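Long-range contacts in OXA-46 oxacillinase (Pseudomonas aeruginosa, PDB 3IF6), which probably hydrolyses the beta-lactam ring of penicillin-type antibiotics to a substituted beta-amino acid, as a class D serine beta-lactamase: residues E62-R67 / S167-I172; F174-Y179 / P230-L235; R203-R208 / G222-P227; A209-E214 / K248-A253. All coordinates share one frame; numbering follows the deposited sequence.

Contact 1. Residues E62-R67 / S167-I172; sequences ERAAKR and SAHEQI. With EDO (1,2-ethanediol), chain I; EDO (1,2-ethanediol), chain L.
A64 and A168 meet on the close-set side of this contact, their CB atoms 4.4 Å apart. Beside them the carbonyl of A64 faces the first turn of helix 168-179 and accepts a nearly straight bond from the backbone of H169 (H169 N to A64 O 3.3 Å, 171° at the hydrogen). The imidazole of H169 comes alongside, with ND1 4.0 Å from A64 CB, and V58 of strand 55-58 touches both residues. S167 tightens this part further: its CB presses against the backbone of K66, 3.2 Å from K66 O.

Toward solvent the contact passes from apolar packing to charge pairing. The chain of R67, extended from CG to NE, reaches across to E170, and R67 NE donates to E170 OE1 at 3.0 Å. That oxygen is met on its syn side and lies in the guanidinium plane, whereas the second arm of the salt bridge, R67 NH2 to E170 OE2, is weak. Two 1,2-ethanediol molecules line the outer side. One puts C1 over a guanidinium face of R67 and bonds to the carbonyl of A65; the other receives a bond from S167 OG (2.9 Å to its O1).

E170 N donates to S167 OG at 3.2 Å, and S167 N gives a weak bond back to E170 OE1, which R67 also grips. S167 is thus the N-cap residue of helix 168-179, and with E170 it closes a capping box.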
# COMPACT_ATOMS: atom_id res chain seq x y z
N GLU B 62 -11.82 26.20 15.70
CA GLU B 62 -12.37 25.86 17.01
C GLU B 62 -12.79 24.41 17.00
O GLU B 62 -12.58 23.70 17.99
CB GLU B 62 -13.58 26.75 17.35
CG GLU B 62 -13.28 28.26 17.55
CD GLU B 62 -12.72 28.95 16.29
OE1 GLU B 62 -11.59 29.50 16.36
OE2 GLU B 62 -13.41 28.93 15.24
N ARG B 63 -13.41 23.99 15.90
CA ARG B 63 -13.95 22.64 15.74
C ARG B 63 -12.81 21.67 15.45
O ARG B 63 -12.73 20.63 16.08
CB ARG B 63 -14.99 22.59 14.61
CG ARG B 63 -15.96 21.46 14.82
CD ARG B 63 -16.63 21.01 13.54
NE ARG B 63 -17.02 19.61 13.63
CZ ARG B 63 -18.27 19.16 13.70
NH1 ARG B 63 -19.29 20.01 13.68
NH2 ARG B 63 -18.50 17.86 13.79
N ALA B 64 -11.86 22.11 14.65
CA ALA B 64 -10.68 21.36 14.35
C ALA B 64 -9.95 21.05 15.64
O ALA B 64 -9.34 20.04 15.75
CB ALA B 64 -9.82 22.14 13.45
N ALA B 65 -9.99 21.95 16.60
CA ALA B 65 -9.44 21.70 17.92
C ALA B 65 -10.31 20.91 18.86
O ALA B 65 -9.85 20.49 19.89
CB ALA B 65 -9.07 22.97 18.56
N LYS B 66 -11.57 20.71 18.54
CA LYS B 66 -12.44 19.94 19.45
C LYS B 66 -12.35 18.40 19.27
O LYS B 66 -12.24 17.88 18.16
CB LYS B 66 -13.91 20.40 19.45
CG LYS B 66 -14.67 19.60 20.56
CD LYS B 66 -16.10 19.97 20.83
CE LYS B 66 -16.95 19.90 19.59
NZ LYS B 66 -18.38 19.80 20.03
N ARG B 67 -12.45 17.70 20.39
CA ARG B 67 -12.31 16.28 20.45
C ARG B 67 -13.63 15.52 20.27
O ARG B 67 -14.63 15.77 20.96
CB ARG B 67 -11.69 15.88 21.79
CG ARG B 67 -10.24 16.28 21.92
CD ARG B 67 -9.61 15.44 23.01
NE ARG B 67 -8.24 15.84 23.23
CZ ARG B 67 -7.75 16.25 24.40
NH1 ARG B 67 -8.51 16.32 25.50
NH2 ARG B 67 -6.46 16.58 24.48
N SER B 167 -9.09 14.90 18.35
CA SER B 167 -9.50 16.03 17.54
C SER B 167 -8.88 15.96 16.17
O SER B 167 -7.94 15.19 15.96
CB SER B 167 -9.08 17.33 18.21
OG SER B 167 -7.75 17.68 17.88
N ALA B 168 -9.36 16.80 15.27
CA ALA B 168 -8.89 16.81 13.90
C ALA B 168 -7.40 17.11 13.86
O ALA B 168 -6.65 16.32 13.31
CB ALA B 168 -9.70 17.74 13.01
N HIS B 169 -6.96 18.21 14.48
CA HIS B 169 -5.52 18.53 14.53
C HIS B 169 -4.71 17.39 15.12
O HIS B 169 -3.58 17.16 14.73
CB HIS B 169 -5.21 19.82 15.33
CG HIS B 169 -5.17 21.05 14.48
ND1 HIS B 169 -6.02 22.11 14.65
CD2 HIS B 169 -4.40 21.36 13.40
CE1 HIS B 169 -5.80 23.02 13.72
NE2 HIS B 169 -4.82 22.59 12.95
N GLU B 170 -5.27 16.74 16.12
CA GLU B 170 -4.62 15.64 16.78
C GLU B 170 -4.52 14.40 15.87
O GLU B 170 -3.53 13.66 15.95
CB GLU B 170 -5.35 15.31 18.08
CG GLU B 170 -5.23 16.39 19.15
CD GLU B 170 -5.67 15.92 20.52
OE1 GLU B 170 -6.81 15.40 20.66
OE2 GLU B 170 -4.88 16.07 21.48
N GLN B 171 -5.51 14.21 14.98
CA GLN B 171 -5.49 13.13 13.98
C GLN B 171 -4.30 13.37 13.09
O GLN B 171 -3.58 12.43 12.75
CB GLN B 171 -6.77 13.07 13.12
CG GLN B 171 -8.05 12.64 13.88
CD GLN B 171 -8.28 11.12 13.97
OE1 GLN B 171 -7.34 10.33 14.02
NE2 GLN B 171 -9.55 10.73 14.04
N ILE B 172 -4.06 14.63 12.76
CA ILE B 172 -2.94 14.98 11.88
C ILE B 172 -1.56 14.66 12.48
O ILE B 172 -0.72 14.08 11.80
CB ILE B 172 -3.01 16.46 11.45
CG1 ILE B 172 -4.34 16.73 10.73
CG2 ILE B 172 -1.74 16.82 10.59
CD1 ILE B 172 -4.36 16.44 9.26
C1 EDO I . -5.71 21.11 19.47
O1 EDO I . -6.44 19.92 19.10
C2 EDO I . -4.49 21.28 18.57
O2 EDO I . -4.74 22.32 17.62
C1 EDO L . -8.20 19.23 22.18
O1 EDO L . -6.92 19.44 21.58
C2 EDO L . -8.52 20.31 23.21
O2 EDO L . -9.76 20.96 22.88

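Contact 2. Residues F174-Y179 / P230-L235; sequences FLRKLY and PVFFAL
F232 projects from its strand as a flat wedge into the side of helix 174-179, entering between L175, R176 and Y179. The base of R176 roofs one face of the phenyl ring: R176 CB stands over that face, 4.3 Å from the ring centroid, a CH-pi contact displaced toward the rim. CG of R176 is anti to the backbone N (chi1 -167°), which carries it along the ring to within 3.9 Å of F232 CZ. At the leading edge, in the plane of the ring, sits Y179 CB, 3.7 Å from F232 CZ, while L175 CB closes the flank at 3.9 Å from F232 CD2.

Beyond the wedge, the tyrosine ring lies beside the strand and offers its face twice. The edge of F232 is directed at it in an offset edge-to-face pair, with centroids 5.5 Å apart and planes at 88°. Farther along, P230 pushes its CG knuckle over the ring, 4.0 Å from the Y179 centroid. L175 CD1 completes the fit by reaching to the backbone of F233, 4.0 Å from F233 O. Behind these groups W223 meets both F232 and Y179, so the aromatic cluster continues onto the neighbouring strand.

Helix and strand run at 148° to each other, and no polar bond joins the two segments. R176 directs its guanidinium elsewhere, to a salt bridge with E49. Between these two segments the attraction is therefore dispersion, CH-pi and edge-to-face, with the R176–E49 salt bridge adding a polar tie beside it.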
# COMPACT_ATOMS: atom_id res chain seq x y z
N PHE B 174 -0.84 12.43 15.03
CA PHE B 174 -0.70 10.97 15.10
C PHE B 174 -0.31 10.36 13.77
O PHE B 174 0.57 9.52 13.71
CB PHE B 174 -1.98 10.29 15.63
CG PHE B 174 -1.95 8.78 15.51
CD1 PHE B 174 -1.26 8.00 16.45
CD2 PHE B 174 -2.60 8.14 14.44
CE1 PHE B 174 -1.21 6.60 16.32
CE2 PHE B 174 -2.56 6.75 14.31
CZ PHE B 174 -1.86 5.97 15.25
N LEU B 175 -0.96 10.80 12.70
CA LEU B 175 -0.75 10.24 11.37
C LEU B 175 0.60 10.59 10.84
O LEU B 175 1.23 9.75 10.19
CB LEU B 175 -1.81 10.72 10.39
CG LEU B 175 -3.27 10.33 10.56
CD1 LEU B 175 -4.12 11.25 9.71
CD2 LEU B 175 -3.48 8.87 10.18
N ARG B 176 1.03 11.84 11.06
CA ARG B 176 2.37 12.29 10.65
C ARG B 176 3.50 11.47 11.31
O ARG B 176 4.47 11.11 10.65
CB ARG B 176 2.57 13.79 10.84
CG ARG B 176 3.85 14.30 10.13
CD ARG B 176 4.13 15.79 10.32
NE ARG B 176 2.90 16.58 10.21
CZ ARG B 176 2.87 17.90 10.05
NH1 ARG B 176 4.02 18.58 9.93
NH2 ARG B 176 1.70 18.53 9.97
N LYS B 177 3.35 11.17 12.60
CA LYS B 177 4.26 10.24 13.28
C LYS B 177 4.29 8.89 12.56
O LYS B 177 5.37 8.38 12.27
CB LYS B 177 3.87 10.02 14.76
CG LYS B 177 3.91 11.27 15.68
CD LYS B 177 2.86 11.12 16.76
CE LYS B 177 3.14 11.92 18.02
NZ LYS B 177 2.40 11.33 19.20
N LEU B 178 3.11 8.34 12.28
CA LEU B 178 2.97 7.03 11.65
C LEU B 178 3.67 6.97 10.30
O LEU B 178 4.47 6.06 10.06
CB LEU B 178 1.48 6.66 11.50
CG LEU B 178 1.11 5.34 10.82
CD1 LEU B 178 1.83 4.11 11.40
CD2 LEU B 178 -0.39 5.13 10.83
N TYR B 179 3.38 7.95 9.46
CA TYR B 179 4.06 8.14 8.20
C TYR B 179 5.60 8.14 8.28
O TYR B 179 6.27 7.61 7.39
CB TYR B 179 3.62 9.46 7.60
CG TYR B 179 4.27 9.81 6.31
CD1 TYR B 179 3.87 9.20 5.11
CD2 TYR B 179 5.29 10.76 6.24
CE1 TYR B 179 4.45 9.52 3.91
CE2 TYR B 179 5.89 11.08 5.03
CZ TYR B 179 5.46 10.45 3.86
OH TYR B 179 6.03 10.76 2.64
N PRO B 230 3.82 14.07 1.33
CA PRO B 230 2.45 13.78 1.72
C PRO B 230 1.56 15.01 1.86
O PRO B 230 2.04 16.12 2.17
CB PRO B 230 2.62 13.09 3.08
CG PRO B 230 3.88 13.72 3.63
CD PRO B 230 4.72 14.19 2.49
N VAL B 231 0.26 14.80 1.61
CA VAL B 231 -0.79 15.72 2.05
C VAL B 231 -1.65 14.97 3.08
O VAL B 231 -2.42 14.08 2.73
CB VAL B 231 -1.62 16.25 0.85
CG1 VAL B 231 -2.62 17.30 1.28
CG2 VAL B 231 -0.70 16.86 -0.18
N PHE B 232 -1.48 15.27 4.36
CA PHE B 232 -2.36 14.73 5.40
C PHE B 232 -3.72 15.42 5.35
O PHE B 232 -3.82 16.53 4.80
CB PHE B 232 -1.71 14.84 6.78
CG PHE B 232 -0.40 14.10 6.87
CD1 PHE B 232 0.79 14.69 6.42
CD2 PHE B 232 -0.34 12.79 7.37
CE1 PHE B 232 2.01 14.00 6.49
CE2 PHE B 232 0.86 12.11 7.44
CZ PHE B 232 2.05 12.73 6.99
N PHE B 233 -4.76 14.74 5.85
CA PHE B 233 -6.12 15.31 5.97
C PHE B 233 -6.84 14.69 7.15
O PHE B 233 -6.53 13.59 7.56
CB PHE B 233 -6.96 15.23 4.68
CG PHE B 233 -7.18 13.82 4.17
CD1 PHE B 233 -8.29 13.09 4.59
CD2 PHE B 233 -6.26 13.22 3.27
CE1 PHE B 233 -8.50 11.76 4.12
CE2 PHE B 233 -6.46 11.91 2.80
CZ PHE B 233 -7.57 11.18 3.23
N ALA B 234 -7.74 15.46 7.73
CA ALA B 234 -8.56 15.03 8.82
C ALA B 234 -9.78 15.94 8.81
O ALA B 234 -9.69 17.14 9.12
CB ALA B 234 -7.83 15.14 10.11
N LEU B 235 -10.90 15.35 8.39
CA LEU B 235 -12.19 16.01 8.29
C LEU B 235 -13.12 15.35 9.30
O LEU B 235 -12.99 14.15 9.54
CB LEU B 235 -12.76 15.91 6.85
CG LEU B 235 -14.29 16.10 6.63
CD1 LEU B 235 -14.67 16.81 5.34
CD2 LEU B 235 -15.12 14.80 6.80

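Contact 3. Residues R203-R208 / G222-P227; sequences RSWILR and GWIEWP
R208 and E225 pair across the strands as a salt bridge built around a single carboxylate oxygen. R208 NE lies 2.9 Å from E225 OE2 and approaches it from above the carboxylate plane, while R208 NH2 adds only weak bonds to both oxygens. The same OE2 takes the indole hydrogen of W223, at 3.1 Å from W223 NE1, on its anti lone pair and in the ring plane. This second bond is almost straight (175°) and helps fix the rotation of the carboxylate. R208 CD lies against the indole, 3.7 Å from W223 CZ2, and I206 CG2 sits over the centre of one guanidinium face.

The backbone places these groups. Strands 206-213 and 217-226 form a beta hairpin within the central sheet of the penicillin-recognising fold, and R208 and W223 are a hydrogen-bonded antiparallel pair, with R208 N 2.8 Å from W223 O. I206 and E225 form the next such pair, so all four side chains share one face. L207 and I224, the non-hydrogen-bonded pair between them, point to the other. Near the open end of the hairpin, W205 CB stands over the six-membered ring of W226, 3.8 Å from its centroid. CG of W205 lies between its own backbone N and carbonyl carbon (chi1 48°), which lays its indole obliquely beside that of W226.

Farther out, R208 NH1 donates to K194 O and NH2 forms a salt bridge with an acidic side chain of the other subunit. W226 NE1 is held by A262 O.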
# COMPACT_ATOMS: atom_id res chain seq x y z
N ARG B 203 -0.22 5.52 -10.47
CA ARG B 203 1.25 5.43 -10.75
C ARG B 203 2.08 6.29 -9.81
O ARG B 203 3.16 5.87 -9.38
CB ARG B 203 1.58 5.81 -12.21
CG ARG B 203 0.66 5.16 -13.24
CD ARG B 203 1.26 5.16 -14.65
NE ARG B 203 0.45 4.32 -15.55
CZ ARG B 203 0.69 3.03 -15.81
NH1 ARG B 203 1.72 2.39 -15.24
NH2 ARG B 203 -0.13 2.37 -16.64
N SER B 204 1.55 7.47 -9.49
CA SER B 204 2.29 8.54 -8.82
C SER B 204 1.81 8.91 -7.43
O SER B 204 2.48 9.68 -6.72
CB SER B 204 2.29 9.80 -9.69
OG SER B 204 3.42 9.75 -10.51
N TRP B 205 0.67 8.34 -7.03
CA TRP B 205 0.10 8.62 -5.70
C TRP B 205 -0.42 7.41 -4.95
O TRP B 205 -0.96 6.47 -5.54
CB TRP B 205 -1.03 9.62 -5.84
CG TRP B 205 -1.99 9.27 -6.90
CD1 TRP B 205 -1.87 9.53 -8.22
CD2 TRP B 205 -3.26 8.64 -6.72
NE1 TRP B 205 -2.98 9.09 -8.90
CE2 TRP B 205 -3.85 8.54 -8.01
CE3 TRP B 205 -3.96 8.15 -5.61
CZ2 TRP B 205 -5.11 7.95 -8.21
CZ3 TRP B 205 -5.22 7.56 -5.81
CH2 TRP B 205 -5.78 7.47 -7.10
N ILE B 206 -0.26 7.44 -3.63
CA ILE B 206 -0.95 6.46 -2.78
C ILE B 206 -1.83 7.11 -1.73
O ILE B 206 -1.33 7.83 -0.84
CB ILE B 206 0.04 5.45 -2.15
CG1 ILE B 206 0.82 4.76 -3.30
CG2 ILE B 206 -0.71 4.47 -1.33
CD1 ILE B 206 2.17 4.24 -2.93
N LEU B 207 -3.14 6.83 -1.84
CA LEU B 207 -4.17 7.23 -0.86
C LEU B 207 -4.33 6.23 0.30
O LEU B 207 -4.74 5.10 0.08
CB LEU B 207 -5.51 7.46 -1.55
CG LEU B 207 -6.68 7.87 -0.61
CD1 LEU B 207 -6.39 9.13 0.28
CD2 LEU B 207 -7.97 8.04 -1.37
N ARG B 208 -3.98 6.67 1.51
CA ARG B 208 -4.07 5.89 2.76
C ARG B 208 -5.02 6.57 3.79
O ARG B 208 -4.64 7.57 4.38
CB ARG B 208 -2.69 5.71 3.41
CG ARG B 208 -1.60 5.13 2.50
CD ARG B 208 -0.30 4.97 3.27
NE ARG B 208 0.85 4.89 2.37
CZ ARG B 208 1.43 3.76 1.95
NH1 ARG B 208 1.00 2.55 2.32
NH2 ARG B 208 2.47 3.85 1.12
N GLY B 222 -6.58 10.62 6.94
CA GLY B 222 -5.44 9.91 6.36
C GLY B 222 -4.50 10.83 5.58
O GLY B 222 -4.25 11.98 5.99
N TRP B 223 -3.96 10.31 4.47
CA TRP B 223 -3.15 11.12 3.56
C TRP B 223 -3.03 10.53 2.16
O TRP B 223 -3.25 9.35 1.95
CB TRP B 223 -1.75 11.38 4.13
CG TRP B 223 -0.82 10.20 4.20
CD1 TRP B 223 0.04 9.76 3.22
CD2 TRP B 223 -0.64 9.32 5.33
NE1 TRP B 223 0.73 8.67 3.67
CE2 TRP B 223 0.34 8.38 4.96
CE3 TRP B 223 -1.21 9.24 6.61
CZ2 TRP B 223 0.79 7.37 5.82
CZ3 TRP B 223 -0.78 8.25 7.48
CH2 TRP B 223 0.21 7.32 7.07
N ILE B 224 -2.69 11.40 1.22
CA ILE B 224 -2.32 11.05 -0.13
C ILE B 224 -0.83 11.41 -0.37
O ILE B 224 -0.42 12.55 -0.19
CB ILE B 224 -3.30 11.72 -1.15
CG1 ILE B 224 -2.99 11.22 -2.57
CG2 ILE B 224 -3.27 13.26 -1.04
CD1 ILE B 224 -4.12 11.31 -3.49
N GLU B 225 -0.02 10.40 -0.71
CA GLU B 225 1.40 10.58 -1.07
C GLU B 225 1.59 10.81 -2.58
O GLU B 225 0.97 10.15 -3.41
CB GLU B 225 2.24 9.37 -0.68
CG GLU B 225 1.76 8.57 0.51
CD GLU B 225 2.69 7.42 0.83
OE1 GLU B 225 3.39 6.94 -0.08
OE2 GLU B 225 2.73 7.00 2.00
N TRP B 226 2.46 11.76 -2.91
CA TRP B 226 2.89 12.05 -4.27
C TRP B 226 4.42 12.02 -4.23
O TRP B 226 5.00 11.90 -3.15
CB TRP B 226 2.40 13.42 -4.75
CG TRP B 226 0.93 13.59 -4.83
CD1 TRP B 226 0.12 14.03 -3.83
CD2 TRP B 226 0.10 13.38 -5.97
NE1 TRP B 226 -1.18 14.09 -4.28
CE2 TRP B 226 -1.22 13.71 -5.59
CE3 TRP B 226 0.33 12.95 -7.28
CZ2 TRP B 226 -2.31 13.60 -6.47
CZ3 TRP B 226 -0.75 12.83 -8.15
CH2 TRP B 226 -2.05 13.16 -7.74
N PRO B 227 5.09 12.12 -5.41
CA PRO B 227 6.57 12.04 -5.50
C PRO B 227 7.32 13.04 -4.58
O PRO B 227 8.38 12.73 -4.08
CB PRO B 227 6.83 12.37 -6.97
CG PRO B 227 5.56 12.01 -7.70
CD PRO B 227 4.47 12.36 -6.74

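Contact 4. Residues A209-E214 / K248-A253; sequences AKTGWE and KREAIA. With TLA (L(+)-tartaric acid), chain G; EDO (1,2-ethanediol), chain J.
R249 reaches from helix 247-259 to the strand and donates through NH1 to the carbonyl of G212. R249 NH1 and G212 O are 2.8 Å apart, with the oxygen in the guanidinium plane but the donor well above the carbonyl plane. The bend of the arginine chain at chi3 (-62°) turns its end toward this carbonyl, and R249 itself is steadied by a bond from NE to L246 O.

Van der Waals contacts add to that bond. T211 CB packs over one face of the guanidinium, 3.5 Å from R249 NH1, and T211 CG2 touches E250 OE2 at 3.4 Å. The other carboxylate oxygen of E250, OE1, forms a salt bridge with a basic side chain of the other subunit. K210, T211 and G212 make up the Lys-Thr-Gly motif of serine beta-lactamases, on the strand that borders the active site.

Polar bonds to a bound tartrate, probably from the crystallisation liquor, form the third group. Its O1 is gripped twice, by T211 OG1 at 2.8 Å and by R249 NH1 at 2.9 Å. This hold on one carboxylate is consistent with the way class D relatives anchor the carboxylate of a beta-lactam. K210 NZ holds the far carboxylate, 3.0 Å from tartrate O41. S72, the predicted acylated serine, and K75 also bond to the ligand.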
# COMPACT_ATOMS: atom_id res chain seq x y z
N ALA B 209 -6.21 5.99 4.00
CA ALA B 209 -7.29 6.63 4.73
C ALA B 209 -8.20 5.62 5.43
O ALA B 209 -8.18 4.44 5.09
CB ALA B 209 -8.12 7.52 3.79
N LYS B 210 -8.98 6.12 6.41
CA LYS B 210 -9.98 5.40 7.17
C LYS B 210 -11.19 6.33 7.44
O LYS B 210 -11.02 7.48 7.89
CB LYS B 210 -9.38 4.92 8.47
CG LYS B 210 -10.24 3.93 9.26
CD LYS B 210 -10.42 2.64 8.49
CE LYS B 210 -11.66 1.95 8.93
NZ LYS B 210 -12.74 2.13 7.98
N THR B 211 -12.40 5.85 7.13
CA THR B 211 -13.61 6.59 7.37
C THR B 211 -14.03 6.31 8.81
O THR B 211 -13.61 5.30 9.40
CB THR B 211 -14.75 6.24 6.35
OG1 THR B 211 -14.98 4.83 6.34
CG2 THR B 211 -14.40 6.68 4.93
N GLY B 212 -14.81 7.20 9.39
CA GLY B 212 -15.28 7.03 10.78
C GLY B 212 -16.74 7.42 10.87
O GLY B 212 -17.17 8.30 10.14
N TRP B 213 -17.52 6.76 11.72
CA TRP B 213 -18.92 7.17 11.92
C TRP B 213 -19.37 6.75 13.32
O TRP B 213 -19.50 5.54 13.61
CB TRP B 213 -19.90 6.63 10.85
CG TRP B 213 -21.32 7.16 11.06
CD1 TRP B 213 -21.66 8.46 11.32
CD2 TRP B 213 -22.57 6.42 11.00
NE1 TRP B 213 -23.02 8.58 11.42
CE2 TRP B 213 -23.61 7.35 11.27
CE3 TRP B 213 -22.91 5.07 10.79
CZ2 TRP B 213 -24.98 6.98 11.32
CZ3 TRP B 213 -24.28 4.69 10.82
CH2 TRP B 213 -25.29 5.66 11.08
N GLU B 214 -19.60 7.78 14.14
CA GLU B 214 -19.97 7.64 15.55
C GLU B 214 -21.49 7.54 15.68
O GLU B 214 -21.99 6.95 16.61
CB GLU B 214 -19.37 8.83 16.34
CG GLU B 214 -19.65 8.88 17.86
CD GLU B 214 -21.03 9.49 18.25
OE1 GLU B 214 -21.76 10.11 17.41
OE2 GLU B 214 -21.38 9.32 19.43
N LYS B 248 -20.68 12.30 2.25
CA LYS B 248 -20.12 13.66 2.32
C LYS B 248 -18.76 13.67 3.00
O LYS B 248 -17.99 14.60 2.84
CB LYS B 248 -21.07 14.57 3.12
CG LYS B 248 -22.43 14.81 2.49
CD LYS B 248 -23.30 15.62 3.42
CE LYS B 248 -24.75 15.52 2.95
NZ LYS B 248 -25.58 16.47 3.80
N ARG B 249 -18.45 12.65 3.78
CA ARG B 249 -17.15 12.64 4.41
C ARG B 249 -16.09 12.70 3.34
O ARG B 249 -15.31 13.67 3.30
CB ARG B 249 -16.98 11.42 5.32
CG ARG B 249 -17.95 11.39 6.48
CD ARG B 249 -17.86 10.05 7.13
NE ARG B 249 -18.25 9.04 6.16
CZ ARG B 249 -18.23 7.74 6.39
NH1 ARG B 249 -17.84 7.29 7.57
NH2 ARG B 249 -18.61 6.90 5.44
N GLU B 250 -16.07 11.70 2.45
CA GLU B 250 -15.10 11.65 1.34
C GLU B 250 -15.37 12.71 0.29
O GLU B 250 -14.45 13.14 -0.40
CB GLU B 250 -15.05 10.26 0.69
CG GLU B 250 -14.17 9.24 1.42
CD GLU B 250 -14.56 7.77 1.21
OE1 GLU B 250 -13.84 7.04 0.50
OE2 GLU B 250 -15.60 7.32 1.76
N ALA B 251 -16.61 13.13 0.13
CA ALA B 251 -16.90 14.00 -1.00
C ALA B 251 -16.43 15.44 -0.78
O ALA B 251 -15.95 16.09 -1.71
CB ALA B 251 -18.38 13.94 -1.39
N ILE B 252 -16.56 15.92 0.45
CA ILE B 252 -16.07 17.24 0.82
C ILE B 252 -14.52 17.32 0.80
O ILE B 252 -13.95 18.21 0.16
CB ILE B 252 -16.62 17.69 2.21
CG1 ILE B 252 -18.13 17.93 2.12
CG2 ILE B 252 -15.89 18.96 2.70
CD1 ILE B 252 -18.82 17.99 3.47
N ALA B 253 -13.87 16.39 1.50
CA ALA B 253 -12.42 16.40 1.61
C ALA B 253 -11.75 16.21 0.26
O ALA B 253 -10.71 16.81 0.00
CB ALA B 253 -11.94 15.34 2.61
O1 TLA G . -17.11 4.53 8.19
O11 TLA G . -18.98 3.34 8.37
C1 TLA G . -17.77 3.56 8.64
C2 TLA G . -17.06 2.66 9.58
O2 TLA G . -15.94 3.41 10.05
C3 TLA G . -16.62 1.36 8.90
O3 TLA G . -15.87 1.68 7.71
C4 TLA G . -15.72 0.55 9.81
O4 TLA G . -16.18 0.19 10.93
O41 TLA G . -14.55 0.27 9.42
C1 EDO J . -9.32 0.39 4.32
O1 EDO J . -8.06 -0.19 4.64
C2 EDO J . -9.39 1.72 5.04
O2 EDO J . -10.30 2.50 4.25

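Overall arrangement
Contacts 1 and 2 share helix 168-179: its capped start belongs to contact 1, its later turns to contact 2, and their centres are 12 Å apart. Contact 3 continues the sheet from contact 2, whose centre is 11 Å away, through probable hydrogen bonds such as F233 N to G222 O (2.8 Å). Contact 4 takes up strand 206-213 where contact 3 leaves it, about 17 Å away between centres. On the other side of the sheet from helix 168-179, L235 of contact 2 packs on I252 of contact 4. Contact 4 alone borders the active site, with G212 about 5 Å from the side chain of S72, the predicted acylated serine, where tartrate is bound.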